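Local atomic coordinates of methylglyoxal reductase (NADPH-dependent) (Candida albicans SC5314, PDB entry 6KWS), a protein that probably reduces methylglyoxal with NADPH, as a member of the dihydroflavonol-4-reductase branch of the extended short-chain dehydrogenases. Residues L22-Q27 / A250-D255; A14-K19 / V238-V243. The protein carries 1 engineered substitution. All coordinates share one frame; numbering follows the deposited sequence.

Contact 1 (L22-Q27 / A250-D255); sequences LAKNYQ and AFENED
K24 and E252 are the residues whose backbones come nearest, yet their CA atoms stand 11.3 Å apart, so the turn after helix 12-23 and the C-terminal end of helix 240-252 of the Rossmann-type domain meet through long side chains alone. The Y26 and F251 side chains come from opposite directions. They form an offset edge-to-face pair, planes at 78°, the edge of F251 turned to the face of Y26, with CE1 of F251 4.0 Å from CZ of Y26. A chi1 of 72° brings the F251 ring there although its CB bond does not point that way; the ring also rests on L21 and on V77 and L79 of strand 75-80, which suits a wholly apolar aromatic. Tyrosine fits because its ring packs on L21, I2 and, in strand 3-7, V4, while its hydroxyl end lies beside the E252 carboxylate, at a modelled spacing that is doubtful. K24, bent at chi3 and chi4, runs alongside the Y26 ring, and its NZ makes a salt bridge of 3.5 Å to OE1 of E252. At that length the ion pair is loose, which implies that the buried aromatics supply the apolar adhesion while opposite charges probably add modestly at the more exposed side.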
ATOM      1  N   LEU A  22     -12.144 -10.513  -7.980  1.00 40.83           N
ATOM      2  CA  LEU A  22     -13.153 -11.573  -8.090  1.00 37.64           C
ATOM      3  C   LEU A  22     -14.467 -11.040  -8.633  1.00 42.01           C
ATOM      4  O   LEU A  22     -15.143 -11.715  -9.421  1.00 49.87           O
ATOM      5  CB  LEU A  22     -13.411 -12.233  -6.743  1.00 30.20           C
ATOM      6  CG  LEU A  22     -12.324 -13.151  -6.228  1.00 38.23           C
ATOM      7  CD1 LEU A  22     -12.763 -13.701  -4.877  1.00 33.56           C
ATOM      8  CD2 LEU A  22     -12.011 -14.274  -7.240  1.00 32.64           C
ATOM      9  N   ALA A  23     -14.855  -9.836  -8.213  1.00 41.96           N
ATOM     10  CA  ALA A  23     -16.123  -9.257  -8.640  1.00 42.63           C
ATOM     11  C   ALA A  23     -16.114  -8.790 -10.089  1.00 44.90           C
ATOM     12  O   ALA A  23     -17.172  -8.436 -10.607  1.00 54.58           O
ATOM     13  CB  ALA A  23     -16.508  -8.089  -7.734  1.00 28.47           C
ATOM     14  N   LYS A  24     -14.958  -8.747 -10.746  1.00 47.39           N
ATOM     15  CA  LYS A  24     -14.883  -8.518 -12.182  1.00 47.78           C
ATOM     16  C   LYS A  24     -14.621  -9.816 -12.944  1.00 49.33           C
ATOM     17  O   LYS A  24     -14.146  -9.781 -14.080  1.00 50.82           O
ATOM     18  CB  LYS A  24     -13.812  -7.467 -12.499  1.00 46.31           C
ATOM     19  CG  LYS A  24     -14.227  -6.033 -12.156  1.00 48.40           C
ATOM     20  CD  LYS A  24     -13.045  -5.062 -12.038  1.00 40.96           C
ATOM     21  CE  LYS A  24     -13.268  -3.827 -12.900  1.00 50.74           C
ATOM     22  NZ  LYS A  24     -12.806  -2.550 -12.268  1.00 59.11           N
ATOM     23  N   ASN A  25     -14.903 -10.959 -12.322  1.00 49.60           N
ATOM     24  CA  ASN A  25     -14.807 -12.273 -12.957  1.00 55.21           C
ATOM     25  C   ASN A  25     -13.427 -12.541 -13.564  1.00 52.37           C
ATOM     26  O   ASN A  25     -13.316 -13.184 -14.612  1.00 52.12           O
ATOM     27  CB  ASN A  25     -15.915 -12.457 -14.005  1.00 55.30           C
ATOM     28  CG  ASN A  25     -17.314 -12.154 -13.443  1.00 69.11           C
ATOM     29  OD1 ASN A  25     -17.695 -12.642 -12.366  1.00 73.82           O
ATOM     30  ND2 ASN A  25     -18.075 -11.328 -14.165  1.00 70.55           N
ATOM     31  N   TYR A  26     -12.365 -12.072 -12.915  1.00 46.45           N
ATOM     32  CA  TYR A  26     -11.038 -12.578 -13.234  1.00 46.61           C
ATOM     33  C   TYR A  26     -10.784 -13.893 -12.510  1.00 49.20           C
ATOM     34  O   TYR A  26     -11.386 -14.189 -11.473  1.00 50.05           O
ATOM     35  CB  TYR A  26      -9.949 -11.584 -12.844  1.00 45.10           C
ATOM     36  CG  TYR A  26      -9.923 -10.323 -13.663  1.00 49.78           C
ATOM     37  CD1 TYR A  26      -9.221 -10.271 -14.873  1.00 41.95           C
ATOM     38  CD2 TYR A  26     -10.582  -9.169 -13.222  1.00 41.98           C
ATOM     39  CE1 TYR A  26      -9.180  -9.112 -15.615  1.00 38.05           C
ATOM     40  CE2 TYR A  26     -10.544  -8.004 -13.960  1.00 39.76           C
ATOM     41  CZ  TYR A  26      -9.843  -7.982 -15.156  1.00 44.93           C
ATOM     42  OH  TYR A  26      -9.810  -6.827 -15.899  1.00 45.78           O
ATOM     43  N   GLN A  27      -9.881 -14.689 -13.058  1.00 48.42           N
ATOM     44  CA  GLN A  27      -9.390 -15.848 -12.332  1.00 54.94           C
ATOM     45  C   GLN A  27      -8.154 -15.406 -11.559  1.00 49.66           C
ATOM     46  O   GLN A  27      -7.188 -14.905 -12.147  1.00 47.43           O
ATOM     47  CB  GLN A  27      -9.103 -17.023 -13.271  1.00 55.26           C
ATOM     48  CG  GLN A  27     -10.378 -17.789 -13.643  1.00 67.82           C
ATOM     49  CD  GLN A  27     -10.122 -19.245 -13.988  1.00 84.13           C
ATOM     50  OE1 GLN A  27      -9.960 -19.604 -15.164  1.00 85.86           O
ATOM     51  NE2 GLN A  27     -10.080 -20.098 -12.958  1.00 77.62           N
ATOM     52  N   ALA A 250      -4.770  -0.035 -13.039  1.00 45.57           N
ATOM     53  CA  ALA A 250      -3.406   0.147 -13.520  1.00 46.79           C
ATOM     54  C   ALA A 250      -3.056  -0.800 -14.660  1.00 51.74           C
ATOM     55  O   ALA A 250      -2.204  -0.460 -15.492  1.00 57.09           O
ATOM     56  CB  ALA A 250      -2.412  -0.031 -12.376  1.00 44.70           C
ATOM     57  N   PHE A 251      -3.664  -1.989 -14.719  1.00 46.75           N
ATOM     58  CA  PHE A 251      -3.425  -2.858 -15.865  1.00 47.20           C
ATOM     59  C   PHE A 251      -4.592  -2.921 -16.849  1.00 49.43           C
ATOM     60  O   PHE A 251      -4.397  -3.369 -17.981  1.00 50.25           O
ATOM     61  CB  PHE A 251      -3.045  -4.275 -15.406  1.00 43.56           C
ATOM     62  CG  PHE A 251      -4.183  -5.065 -14.816  1.00 45.69           C
ATOM     63  CD1 PHE A 251      -5.123  -5.693 -15.633  1.00 48.86           C
ATOM     64  CD2 PHE A 251      -4.291  -5.218 -13.449  1.00 43.48           C
ATOM     65  CE1 PHE A 251      -6.171  -6.427 -15.094  1.00 46.86           C
ATOM     66  CE2 PHE A 251      -5.332  -5.946 -12.904  1.00 45.77           C
ATOM     67  CZ  PHE A 251      -6.273  -6.558 -13.731  1.00 46.38           C
ATOM     68  N   GLU A 252      -5.789  -2.486 -16.463  1.00 49.76           N
ATOM     69  CA  GLU A 252      -6.916  -2.511 -17.389  1.00 48.83           C
ATOM     70  C   GLU A 252      -6.902  -1.317 -18.333  1.00 55.66           C
ATOM     71  O   GLU A 252      -7.343  -1.427 -19.482  1.00 62.10           O
ATOM     72  CB  GLU A 252      -8.236  -2.524 -16.621  1.00 52.01           C
ATOM     73  CG  GLU A 252      -8.565  -3.807 -15.878  1.00 50.24           C
ATOM     74  CD  GLU A 252      -9.989  -3.773 -15.309  1.00 60.11           C
ATOM     75  OE1 GLU A 252     -10.440  -2.679 -14.874  1.00 58.12           O
ATOM     76  OE2 GLU A 252     -10.661  -4.835 -15.306  1.00 63.53           O
ATOM     77  N   ASN A 253      -6.435  -0.174 -17.855  1.00 59.08           N
ATOM     78  CA  ASN A 253      -6.246   1.003 -18.687  1.00 58.99           C
ATOM     79  C   ASN A 253      -4.868   0.947 -19.338  1.00 62.04           C
ATOM     80  O   ASN A 253      -3.852   0.757 -18.660  1.00 61.10           O
ATOM     81  CB  ASN A 253      -6.406   2.265 -17.842  1.00 53.37           C
ATOM     82  CG  ASN A 253      -6.153   3.522 -18.619  1.00 58.38           C
ATOM     83  OD1 ASN A 253      -5.864   3.485 -19.817  1.00 63.84           O
ATOM     84  ND2 ASN A 253      -6.277   4.661 -17.943  1.00 56.53           N
ATOM     85  N   GLU A 254      -4.840   1.123 -20.658  1.00 67.60           N
ATOM     86  CA  GLU A 254      -3.577   1.031 -21.380  1.00 65.89           C
ATOM     87  C   GLU A 254      -2.677   2.229 -21.086  1.00 64.19           C
ATOM     88  O   GLU A 254      -1.452   2.089 -21.047  1.00 61.95           O
ATOM     89  CB  GLU A 254      -3.830   0.894 -22.887  1.00 68.97           C
ATOM     90  CG  GLU A 254      -4.902  -0.150 -23.299  1.00 76.01           C
ATOM     91  CD  GLU A 254      -6.369   0.319 -23.063  1.00 86.77           C
ATOM     92  OE1 GLU A 254      -7.152  -0.434 -22.434  1.00 84.36           O
ATOM     93  OE2 GLU A 254      -6.739   1.444 -23.491  1.00 79.38           O
ATOM     94  N   ASP A 255      -3.245   3.410 -20.845  1.00 63.31           N
ATOM     95  CA  ASP A 255      -2.344   4.540 -20.611  1.00 61.71           C
ATOM     96  C   ASP A 255      -1.599   4.455 -19.282  1.00 61.71           C
ATOM     97  O   ASP A 255      -0.792   5.343 -18.985  1.00 60.99           O
ATOM     98  CB  ASP A 255      -3.100   5.865 -20.680  1.00 62.13           C
ATOM     99  CG  ASP A 255      -3.972   5.977 -21.912  1.00 74.83           C
ATOM    100  OD1 ASP A 255      -3.575   5.443 -22.976  1.00 84.70           O
ATOM    101  OD2 ASP A 255      -5.055   6.603 -21.813  1.00 76.10           O
TER

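Contact 2 (A14-K19 / V238-V243); sequences AQHVVK and VDVRDV
H16 meets V240 and R241 where two helices of the Rossmann-fold domain come together: helix 12-23, which follows the first strand of the nucleotide-binding fold, and the first turn of helix 240-252. The backbones are close, with 6.3 Å between the CA atoms of H16 and R241.

Across the interface the contacts are van der Waals. The imidazole crosses V240 at about a right angle, and its CD2 lies 3.6 Å from CG2 of V240, while CG1 of the same valine approaches both CD2 and NE2. The aliphatic part of R241 serves the other part of the ring, its CG standing 3.8 Å from CE1 of H16. A compact branched valine suits this buried site, where it touches F12 and lies about 4 Å, side chain to side chain, from V197, both NADPH-binding residues. Histidine offers these neighbours a flat ring while its NE2 is hydrogen-bonded to the carbonyl O of P200.

Between D239 and R241 the bonds are polar and lie within 238-243. Aspartate suits the N-cap of helix 240-252 because its carboxylate can accept a first-turn N-H, here OD1 from the backbone N of R241 at 2.8 Å. The R241 guanidinium grips the same carboxylate side-on in a salt bridge, while D329 gives it a second anionic partner. NH2 of R241 reaches OD2 of D239 at 2.9 Å; NE of R241 meets OD1 of D239 almost straight, at 177°, from the face opposite the backbone N-H.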
ATOM      1  N   ALA A  14      -3.968  -6.146  -0.341  1.00 37.77           N
ATOM      2  CA  ALA A  14      -4.109  -7.245  -1.295  1.00 36.38           C
ATOM      3  C   ALA A  14      -5.491  -7.880  -1.220  1.00 38.49           C
ATOM      4  O   ALA A  14      -6.149  -8.081  -2.253  1.00 37.59           O
ATOM      5  CB  ALA A  14      -3.021  -8.291  -1.065  1.00 36.00           C
ATOM      6  N   GLN A  15      -5.950  -8.202  -0.007  1.00 36.36           N
ATOM      7  CA  GLN A  15      -7.292  -8.750   0.153  1.00 36.74           C
ATOM      8  C   GLN A  15      -8.325  -7.897  -0.573  1.00 36.20           C
ATOM      9  O   GLN A  15      -9.262  -8.420  -1.186  1.00 37.69           O
ATOM     10  CB  GLN A  15      -7.637  -8.865   1.640  1.00 37.62           C
ATOM     11  CG  GLN A  15      -6.727  -9.817   2.403  1.00 40.59           C
ATOM     12  CD  GLN A  15      -7.390 -10.407   3.648  1.00 46.17           C
ATOM     13  OE1 GLN A  15      -8.558 -10.138   3.941  1.00 51.73           O
ATOM     14  NE2 GLN A  15      -6.641 -11.214   4.386  1.00 41.64           N
ATOM     15  N   HIS A  16      -8.158  -6.579  -0.528  1.00 36.14           N
ATOM     16  CA  HIS A  16      -9.100  -5.705  -1.210  1.00 33.73           C
ATOM     17  C   HIS A  16      -8.982  -5.847  -2.722  1.00 36.63           C
ATOM     18  O   HIS A  16      -9.999  -5.926  -3.429  1.00 35.13           O
ATOM     19  CB  HIS A  16      -8.870  -4.270  -0.768  1.00 32.26           C
ATOM     20  CG  HIS A  16      -9.513  -3.939   0.540  1.00 38.44           C
ATOM     21  ND1 HIS A  16     -10.883  -3.868   0.696  1.00 38.12           N
ATOM     22  CD2 HIS A  16      -8.980  -3.679   1.760  1.00 37.99           C
ATOM     23  CE1 HIS A  16     -11.165  -3.569   1.953  1.00 37.81           C
ATOM     24  NE2 HIS A  16     -10.029  -3.453   2.621  1.00 35.85           N
ATOM     25  N   VAL A  17      -7.751  -5.911  -3.234  1.00 34.06           N
ATOM     26  CA  VAL A  17      -7.549  -6.177  -4.654  1.00 34.82           C
ATOM     27  C   VAL A  17      -8.221  -7.491  -5.048  1.00 36.25           C
ATOM     28  O   VAL A  17      -8.934  -7.576  -6.059  1.00 33.90           O
ATOM     29  CB  VAL A  17      -6.044  -6.186  -4.974  1.00 35.69           C
ATOM     30  CG1 VAL A  17      -5.786  -6.826  -6.330  1.00 28.77           C
ATOM     31  CG2 VAL A  17      -5.480  -4.754  -4.911  1.00 33.67           C
ATOM     32  N   VAL A  18      -8.021  -8.528  -4.234  1.00 32.24           N
ATOM     33  CA  VAL A  18      -8.586  -9.837  -4.536  1.00 33.23           C
ATOM     34  C   VAL A  18     -10.104  -9.757  -4.629  1.00 36.10           C
ATOM     35  O   VAL A  18     -10.714 -10.244  -5.594  1.00 34.81           O
ATOM     36  CB  VAL A  18      -8.131 -10.862  -3.482  1.00 37.72           C
ATOM     37  CG1 VAL A  18      -8.980 -12.113  -3.537  1.00 32.97           C
ATOM     38  CG2 VAL A  18      -6.671 -11.222  -3.716  1.00 36.19           C
ATOM     39  N   LYS A  19     -10.737  -9.151  -3.617  1.00 36.84           N
ATOM     40  CA  LYS A  19     -12.189  -8.982  -3.622  1.00 32.90           C
ATOM     41  C   LYS A  19     -12.655  -8.248  -4.873  1.00 32.77           C
ATOM     42  O   LYS A  19     -13.604  -8.670  -5.541  1.00 31.57           O
ATOM     43  CB  LYS A  19     -12.629  -8.228  -2.366  1.00 33.88           C
ATOM     44  CG  LYS A  19     -14.130  -8.082  -2.242  1.00 32.33           C
ATOM     45  CD  LYS A  19     -14.545  -7.063  -1.195  1.00 43.17           C
ATOM     46  CE  LYS A  19     -13.956  -7.390   0.194  1.00 51.72           C
ATOM     47  NZ  LYS A  19     -14.934  -7.252   1.337  1.00 52.74           N
ATOM     48  N   VAL A 238      -4.717   8.010   2.003  1.00 34.72           N
ATOM     49  CA  VAL A 238      -5.619   7.554   0.953  1.00 28.27           C
ATOM     50  C   VAL A 238      -6.293   6.297   1.479  1.00 29.59           C
ATOM     51  O   VAL A 238      -5.695   5.542   2.249  1.00 31.13           O
ATOM     52  CB  VAL A 238      -4.842   7.303  -0.360  1.00 28.33           C
ATOM     53  CG1 VAL A 238      -3.773   6.270  -0.114  1.00 32.71           C
ATOM     54  CG2 VAL A 238      -5.754   6.848  -1.458  1.00 28.86           C
ATOM     55  N   ASP A 239      -7.555   6.096   1.107  1.00 32.00           N
ATOM     56  CA  ASP A 239      -8.284   4.923   1.576  1.00 29.69           C
ATOM     57  C   ASP A 239      -7.810   3.671   0.842  1.00 32.36           C
ATOM     58  O   ASP A 239      -7.537   3.703  -0.363  1.00 30.25           O
ATOM     59  CB  ASP A 239      -9.790   5.121   1.383  1.00 36.04           C
ATOM     60  CG  ASP A 239     -10.622   3.984   1.976  1.00 35.43           C
ATOM     61  OD1 ASP A 239     -10.797   2.925   1.316  1.00 34.01           O
ATOM     62  OD2 ASP A 239     -11.122   4.162   3.104  1.00 37.73           O
ATOM     63  N   VAL A 240      -7.738   2.559   1.587  1.00 31.31           N
ATOM     64  CA  VAL A 240      -7.200   1.296   1.082  1.00 32.63           C
ATOM     65  C   VAL A 240      -8.009   0.778  -0.095  1.00 37.37           C
ATOM     66  O   VAL A 240      -7.456   0.147  -1.007  1.00 38.06           O
ATOM     67  CB  VAL A 240      -7.150   0.252   2.216  1.00 32.96           C
ATOM     68  CG1 VAL A 240      -8.538  -0.002   2.750  1.00 31.23           C
ATOM     69  CG2 VAL A 240      -6.505  -1.056   1.743  1.00 28.93           C
ATOM     70  N   ARG A 241      -9.322   1.026  -0.098  1.00 36.48           N
ATOM     71  CA  ARG A 241     -10.166   0.544  -1.182  1.00 33.65           C
ATOM     72  C   ARG A 241      -9.847   1.249  -2.499  1.00 37.30           C
ATOM     73  O   ARG A 241      -9.893   0.629  -3.569  1.00 34.07           O
ATOM     74  CB  ARG A 241     -11.626   0.714  -0.787  1.00 33.73           C
ATOM     75  CG  ARG A 241     -12.029  -0.274   0.297  1.00 34.14           C
ATOM     76  CD  ARG A 241     -13.296   0.135   1.006  1.00 30.75           C
ATOM     77  NE  ARG A 241     -13.148   1.422   1.684  1.00 37.40           N
ATOM     78  CZ  ARG A 241     -14.076   1.960   2.473  1.00 37.53           C
ATOM     79  NH1 ARG A 241     -15.215   1.319   2.698  1.00 33.25           N
ATOM     80  NH2 ARG A 241     -13.861   3.134   3.051  1.00 36.02           N
ATOM     81  N   ASP A 242      -9.500   2.541  -2.442  1.00 39.30           N
ATOM     82  CA  ASP A 242      -9.079   3.244  -3.653  1.00 38.30           C
ATOM     83  C   ASP A 242      -7.696   2.797  -4.115  1.00 35.06           C
ATOM     84  O   ASP A 242      -7.426   2.735  -5.319  1.00 35.76           O
ATOM     85  CB  ASP A 242      -9.127   4.748  -3.410  1.00 36.80           C
ATOM     86  CG  ASP A 242     -10.526   5.214  -3.053  1.00 43.44           C
ATOM     87  OD1 ASP A 242     -11.479   4.611  -3.624  1.00 45.96           O
ATOM     88  OD2 ASP A 242     -10.682   6.141  -2.206  1.00 39.97           O
ATOM     89  N   VAL A 243      -6.811   2.469  -3.184  1.00 34.82           N
ATOM     90  CA  VAL A 243      -5.524   1.919  -3.570  1.00 32.59           C
ATOM     91  C   VAL A 243      -5.728   0.590  -4.278  1.00 37.29           C
ATOM     92  O   VAL A 243      -5.243   0.384  -5.400  1.00 40.02           O
ATOM     93  CB  VAL A 243      -4.613   1.784  -2.334  1.00 37.08           C
ATOM     94  CG1 VAL A 243      -3.269   1.190  -2.709  1.00 30.92           C
ATOM     95  CG2 VAL A 243      -4.428   3.142  -1.659  1.00 31.59           C
TER

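In the fold
Both contacts join helix 12-23 to helix 240-252, their centres about 13 Å apart. Contact 2 is the inner one, about 8 Å from the centre of the chain, where the start of helix 240-252 passes close to helix 12-23 and lies beside NADPH-binding residues. Contact 1 sits about 18 Å out, where the end of the later helix faces the turn beyond the earlier one. The chemistry follows the place. In contact 2 close backbones bring an imidazole against a valine and CG of an arginine, and the charged groups are paired inside one segment and with residues beyond it. In contact 1 the gap is spanned by aromatics, and an ion pair crosses on the partly exposed side.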